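Local coordinates for ferritin like protein (Caulobacter vibrioides, PDB 3HL1) that is of uncharacterised function but adopts a ferritin-like, mainly helical fold and probably binds metal, at residues A[83-95]-A[137-149]. Numbering follows the deposited sequence.
Sequences AVPHIDFDLDTPN and DVTDYGSIGEFYD
Ile-87 and Tyr-141 form a single parallel beta bridge, in which Tyr-141 N-H donates to His-86 O at 2.9 Å and Tyr-141 O accepts from Asp-88 N, so that one residue of 137-149 is gripped through both backbone polar groups. CA-H...O contacts reinforce the bridge, among them Ile-87 CA to Tyr-141 O. His-86, at the third position of the type II turn Val-84 to Ile-87, anchors one end. Its ND1 donates to Thr-139 O at 2.8 Å, almost in the imidazole plane, and lies in a weak hydrogen bond with Thr-139 OG1. CG stands anti to the carbonyl carbon of His-86 (chi1 -58°), which swings the ring over to Thr-139 and presents a face to the edge of Phe-147 in an offset edge-to-face pair with planes at 85°; Phe-147 CE2 approaches His-86 CB to 3.6 Å. Tyr-141 CE1 lies over the centre of the Phe-147 ring, and Phe-147 CA over that of Tyr-141. Beyond the bridge, Ile-87 reaches the helix start with CD1, 3.6 Å from Ser-143 C, while Leu-91 CD1 lies 3.6 Å from Asp-140 O. The acid group of Asp-92 sits against Gly-142, Asp-92 OD1 3.1 Å from Gly-142 CA, an approach that the missing side chain permits; Asp-92 OD2 comes within 2.5 Å of Gly-142 O, so the acid may be protonated. Gly-142 N in turn is held by Glu-146 OE1, and Ser-143 N-caps the helix by accepting from Glu-146 N. An Asx turn at Asp-88 leads into the 3-10 turn 89-91. The contact thus ties the loop between helices 42-67 and 112-121 to the N-terminal end of helix 144-157; Glu-146 also pairs with Arg-130, Ile-144 and Val-84 pack on Leu-21 of helix 8-35, and Phe-89 rests on Leu-120 of helix 112-121.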
loop_
_atom_site.group_PDB
_atom_site.type_symbol
_atom_site.label_atom_id
_atom_site.label_comp_id
_atom_site.label_asym_id
_atom_site.label_seq_id
_atom_site.Cartn_x
_atom_site.Cartn_y
_atom_site.Cartn_z
ATOM N N ALA A 83 4.010 7.679 12.076
ATOM C CA ALA A 83 4.280 8.208 10.746
ATOM C C ALA A 83 3.801 7.268 9.611
ATOM O O ALA A 83 4.341 6.173 9.420
ATOM C CB ALA A 83 5.773 8.504 10.613
ATOM N N VAL A 84 2.766 7.724 8.887
ATOM C CA VAL A 84 2.235 7.094 7.689
ATOM C C VAL A 84 2.698 7.942 6.495
ATOM O O VAL A 84 2.503 9.161 6.500
ATOM C CB VAL A 84 0.681 7.016 7.754
ATOM C CG1 VAL A 84 0.097 6.387 6.457
ATOM C CG2 VAL A 84 0.244 6.204 8.983
ATOM N N PRO A 85 3.335 7.329 5.484
ATOM C CA PRO A 85 3.828 8.137 4.342
ATOM C C PRO A 85 2.770 9.036 3.700
ATOM O O PRO A 85 1.745 8.553 3.236
ATOM C CB PRO A 85 4.359 7.081 3.351
ATOM C CG PRO A 85 4.760 5.895 4.272
ATOM C CD PRO A 85 3.717 5.913 5.368
ATOM N N HIS A 86 3.000 10.350 3.739
ATOM C CA HIS A 86 2.221 11.326 2.933
ATOM C C HIS A 86 0.801 11.594 3.444
ATOM O O HIS A 86 -0.008 12.168 2.735
ATOM C CB HIS A 86 2.254 10.946 1.418
ATOM C CG HIS A 86 3.653 10.874 0.852
ATOM N ND1 HIS A 86 4.454 11.980 0.731
ATOM C CD2 HIS A 86 4.414 9.822 0.470
ATOM C CE1 HIS A 86 5.646 11.619 0.286
ATOM N NE2 HIS A 86 5.644 10.314 0.106
ATOM N N ILE A 87 0.513 11.146 4.666
ATOM C CA ILE A 87 -0.801 11.325 5.292
ATOM C C ILE A 87 -0.651 12.100 6.603
ATOM O O ILE A 87 0.183 11.782 7.434
ATOM C CB ILE A 87 -1.544 10.009 5.569
ATOM C CG1 ILE A 87 -1.757 9.221 4.265
ATOM C CG2 ILE A 87 -2.902 10.297 6.265
ATOM C CD1 ILE A 87 -2.551 9.974 3.175
ATOM N N ASP A 88 -1.399 13.174 6.704
ATOM C CA ASP A 88 -1.509 13.996 7.941
ATOM C C ASP A 88 -2.968 14.106 8.363
ATOM O O ASP A 88 -3.744 14.856 7.780
ATOM C CB ASP A 88 -0.976 15.396 7.637
ATOM C CG ASP A 88 -0.901 16.299 8.872
ATOM O OD1 ASP A 88 -1.242 15.858 10.008
ATOM O OD2 ASP A 88 -0.515 17.474 8.670
ATOM N N PHE A 89 -3.343 13.388 9.411
ATOM C CA PHE A 89 -4.739 13.352 9.844
ATOM C C PHE A 89 -5.174 14.682 10.478
ATOM O O PHE A 89 -6.364 14.947 10.594
ATOM C CB PHE A 89 -4.986 12.156 10.770
ATOM C CG PHE A 89 -4.727 10.830 10.094
ATOM C CD1 PHE A 89 -5.473 10.446 9.009
ATOM C CD2 PHE A 89 -3.708 10.001 10.523
ATOM C CE1 PHE A 89 -5.239 9.236 8.367
ATOM C CE2 PHE A 89 -3.432 8.787 9.876
ATOM C CZ PHE A 89 -4.202 8.404 8.783
ATOM N N ASP A 90 -4.186 15.493 10.847
ATOM C CA ASP A 90 -4.397 16.819 11.436
ATOM C C ASP A 90 -5.037 17.706 10.404
ATOM O O ASP A 90 -5.556 18.754 10.727
ATOM C CB ASP A 90 -3.086 17.514 11.834
ATOM C CG ASP A 90 -2.387 16.878 13.022
ATOM O OD1 ASP A 90 -3.018 16.122 13.792
ATOM O OD2 ASP A 90 -1.180 17.177 13.190
ATOM N N LEU A 91 -4.953 17.326 9.136
ATOM C CA LEU A 91 -5.603 18.103 8.089
ATOM C C LEU A 91 -7.123 17.910 8.051
ATOM O O LEU A 91 -7.837 18.670 7.409
ATOM C CB LEU A 91 -5.007 17.788 6.719
ATOM C CG LEU A 91 -3.523 18.104 6.519
ATOM C CD1 LEU A 91 -3.037 17.577 5.210
ATOM C CD2 LEU A 91 -3.313 19.629 6.583
ATOM N N ASP A 92 -7.608 16.861 8.692
ATOM C CA ASP A 92 -8.989 16.452 8.556
ATOM C C ASP A 92 -9.822 16.961 9.731
ATOM O O ASP A 92 -9.322 17.105 10.829
ATOM C CB ASP A 92 -9.065 14.916 8.537
ATOM C CG ASP A 92 -8.274 14.297 7.410
ATOM O OD1 ASP A 92 -8.161 14.976 6.366
ATOM O OD2 ASP A 92 -7.766 13.156 7.568
ATOM N N THR A 93 -11.110 17.155 9.491
ATOM C CA THR A 93 -12.041 17.617 10.524
ATOM C C THR A 93 -13.314 16.738 10.475
ATOM O O THR A 93 -13.974 16.629 9.434
ATOM C CB THR A 93 -12.350 19.103 10.299
ATOM O OG1 THR A 93 -12.904 19.256 8.995
ATOM C CG2 THR A 93 -11.045 19.990 10.374
ATOM N N PRO A 94 -13.586 15.985 11.551
ATOM C CA PRO A 94 -12.761 15.834 12.767
ATOM C C PRO A 94 -11.484 15.051 12.432
ATOM O O PRO A 94 -11.439 14.365 11.399
ATOM C CB PRO A 94 -13.667 15.031 13.714
ATOM C CG PRO A 94 -14.503 14.191 12.798
ATOM C CD PRO A 94 -14.762 15.090 11.578
ATOM N N ASN A 95 -10.443 15.219 13.246
ATOM C CA ASN A 95 -9.236 14.443 13.103
ATOM C C ASN A 95 -9.652 13.003 13.393
ATOM O O ASN A 95 -10.165 12.713 14.468
ATOM C CB ASN A 95 -8.167 14.931 14.060
ATOM C CG ASN A 95 -6.864 14.262 13.855
ATOM O OD1 ASN A 95 -6.794 13.115 13.385
ATOM N ND2 ASN A 95 -5.789 14.977 14.189
ATOM N N ASP A 137 3.444 21.123 -4.880
ATOM C CA ASP A 137 4.435 21.053 -3.790
ATOM C C ASP A 137 3.918 20.470 -2.479
ATOM O O ASP A 137 4.657 20.407 -1.507
ATOM C CB ASP A 137 5.119 22.409 -3.555
ATOM C CG ASP A 137 4.146 23.550 -3.225
ATOM O OD1 ASP A 137 2.916 23.340 -3.092
ATOM O OD2 ASP A 137 4.644 24.698 -3.114
ATOM N N VAL A 138 2.657 20.040 -2.466
ATOM C CA VAL A 138 2.070 19.366 -1.317
ATOM C C VAL A 138 2.604 17.945 -1.233
ATOM O O VAL A 138 2.620 17.234 -2.226
ATOM C CB VAL A 138 0.536 19.295 -1.438
ATOM C CG1 VAL A 138 -0.070 18.556 -0.276
ATOM C CG2 VAL A 138 -0.019 20.704 -1.525
ATOM N N THR A 139 3.026 17.563 -0.047
ATOM C CA THR A 139 3.539 16.237 0.211
ATOM C C THR A 139 2.634 15.411 1.150
ATOM O O THR A 139 2.713 14.187 1.122
ATOM C CB THR A 139 5.002 16.259 0.792
ATOM O OG1 THR A 139 5.381 14.914 1.143
ATOM C CG2 THR A 139 5.094 17.127 2.015
ATOM N N ASP A 140 1.829 16.076 1.982
ATOM C CA ASP A 140 0.946 15.435 2.927
ATOM C C ASP A 140 -0.503 15.757 2.626
ATOM O O ASP A 140 -0.894 16.909 2.346
ATOM C CB ASP A 140 1.256 15.852 4.358
ATOM C CG ASP A 140 2.569 15.283 4.887
ATOM O OD1 ASP A 140 2.889 14.139 4.599
ATOM O OD2 ASP A 140 3.242 15.966 5.694
ATOM N N TYR A 141 -1.323 14.721 2.718
ATOM C CA TYR A 141 -2.735 14.844 2.439
ATOM C C TYR A 141 -3.557 14.263 3.607
ATOM O O TYR A 141 -3.048 13.530 4.441
ATOM C CB TYR A 141 -3.029 14.110 1.100
ATOM C CG TYR A 141 -2.279 14.628 -0.112
ATOM C CD1 TYR A 141 -1.018 14.131 -0.474
ATOM C CD2 TYR A 141 -2.827 15.614 -0.902
ATOM C CE1 TYR A 141 -0.350 14.629 -1.557
ATOM C CE2 TYR A 141 -2.173 16.100 -2.011
ATOM C CZ TYR A 141 -0.931 15.611 -2.336
ATOM O OH TYR A 141 -0.317 16.155 -3.451
ATOM N N GLY A 142 -4.852 14.576 3.642
ATOM C CA GLY A 142 -5.717 14.089 4.714
ATOM C C GLY A 142 -6.238 12.678 4.546
ATOM O O GLY A 142 -6.795 12.108 5.463
ATOM N N SER A 143 -6.061 12.126 3.343
ATOM C CA SER A 143 -6.549 10.786 2.985
ATOM C C SER A 143 -5.845 10.328 1.706
ATOM O O SER A 143 -5.312 11.147 0.983
ATOM C CB SER A 143 -8.056 10.822 2.682
ATOM O OG SER A 143 -8.378 11.731 1.609
ATOM N N ILE A 144 -5.929 9.037 1.411
ATOM C CA ILE A 144 -5.377 8.482 0.196
ATOM C C ILE A 144 -6.131 9.011 -0.995
ATOM O O ILE A 144 -5.529 9.339 -2.008
ATOM C CB ILE A 144 -5.419 6.926 0.205
ATOM C CG1 ILE A 144 -4.458 6.410 1.264
ATOM C CG2 ILE A 144 -5.074 6.398 -1.172
ATOM C CD1 ILE A 144 -4.467 4.860 1.418
ATOM N N GLY A 145 -7.441 9.136 -0.859
ATOM C CA GLY A 145 -8.285 9.647 -1.878
ATOM C C GLY A 145 -7.906 11.038 -2.293
ATOM O O GLY A 145 -7.930 11.353 -3.501
ATOM N N GLU A 146 -7.560 11.881 -1.319
ATOM C CA GLU A 146 -7.129 13.238 -1.645
ATOM C C GLU A 146 -5.804 13.235 -2.414
ATOM O O GLU A 146 -5.566 14.031 -3.352
ATOM C CB GLU A 146 -6.951 14.075 -0.380
ATOM C CG GLU A 146 -6.632 15.547 -0.694
ATOM C CD GLU A 146 -6.180 16.384 0.511
ATOM O OE1 GLU A 146 -6.378 15.946 1.659
ATOM O OE2 GLU A 146 -5.638 17.506 0.287
ATOM N N PHE A 147 -4.886 12.404 -1.964
ATOM C CA PHE A 147 -3.609 12.212 -2.692
ATOM C C PHE A 147 -3.925 11.892 -4.175
ATOM O O PHE A 147 -3.384 12.530 -5.096
ATOM C CB PHE A 147 -2.821 11.061 -2.057
ATOM C CG PHE A 147 -1.333 10.984 -2.496
ATOM C CD1 PHE A 147 -0.946 11.196 -3.803
ATOM C CD2 PHE A 147 -0.357 10.695 -1.578
ATOM C CE1 PHE A 147 0.390 11.150 -4.175
ATOM C CE2 PHE A 147 0.980 10.651 -1.957
ATOM C CZ PHE A 147 1.337 10.899 -3.256
ATOM N N TYR A 148 -4.786 10.902 -4.426
ATOM C CA TYR A 148 -5.153 10.569 -5.799
ATOM C C TYR A 148 -5.904 11.649 -6.553
ATOM O O TYR A 148 -5.726 11.750 -7.766
ATOM C CB TYR A 148 -5.836 9.205 -5.913
ATOM C CG TYR A 148 -4.845 8.081 -5.727
ATOM C CD1 TYR A 148 -3.845 7.842 -6.681
ATOM C CD2 TYR A 148 -4.854 7.280 -4.601
ATOM C CE1 TYR A 148 -2.914 6.825 -6.505
ATOM C CE2 TYR A 148 -3.922 6.240 -4.434
ATOM C CZ TYR A 148 -2.952 6.040 -5.397
ATOM O OH TYR A 148 -2.023 5.067 -5.244
ATOM N N ASP A 149 -6.731 12.450 -5.869
ATOM C CA ASP A 149 -7.303 13.629 -6.482
ATOM C C ASP A 149 -6.277 14.612 -7.062
ATOM O O ASP A 149 -6.464 15.147 -8.178
ATOM C CB ASP A 149 -8.080 14.424 -5.436
ATOM C CG ASP A 149 -9.479 13.931 -5.226
ATOM O OD1 ASP A 149 -9.950 13.005 -5.912
ATOM O OD2 ASP A 149 -10.121 14.532 -4.352
#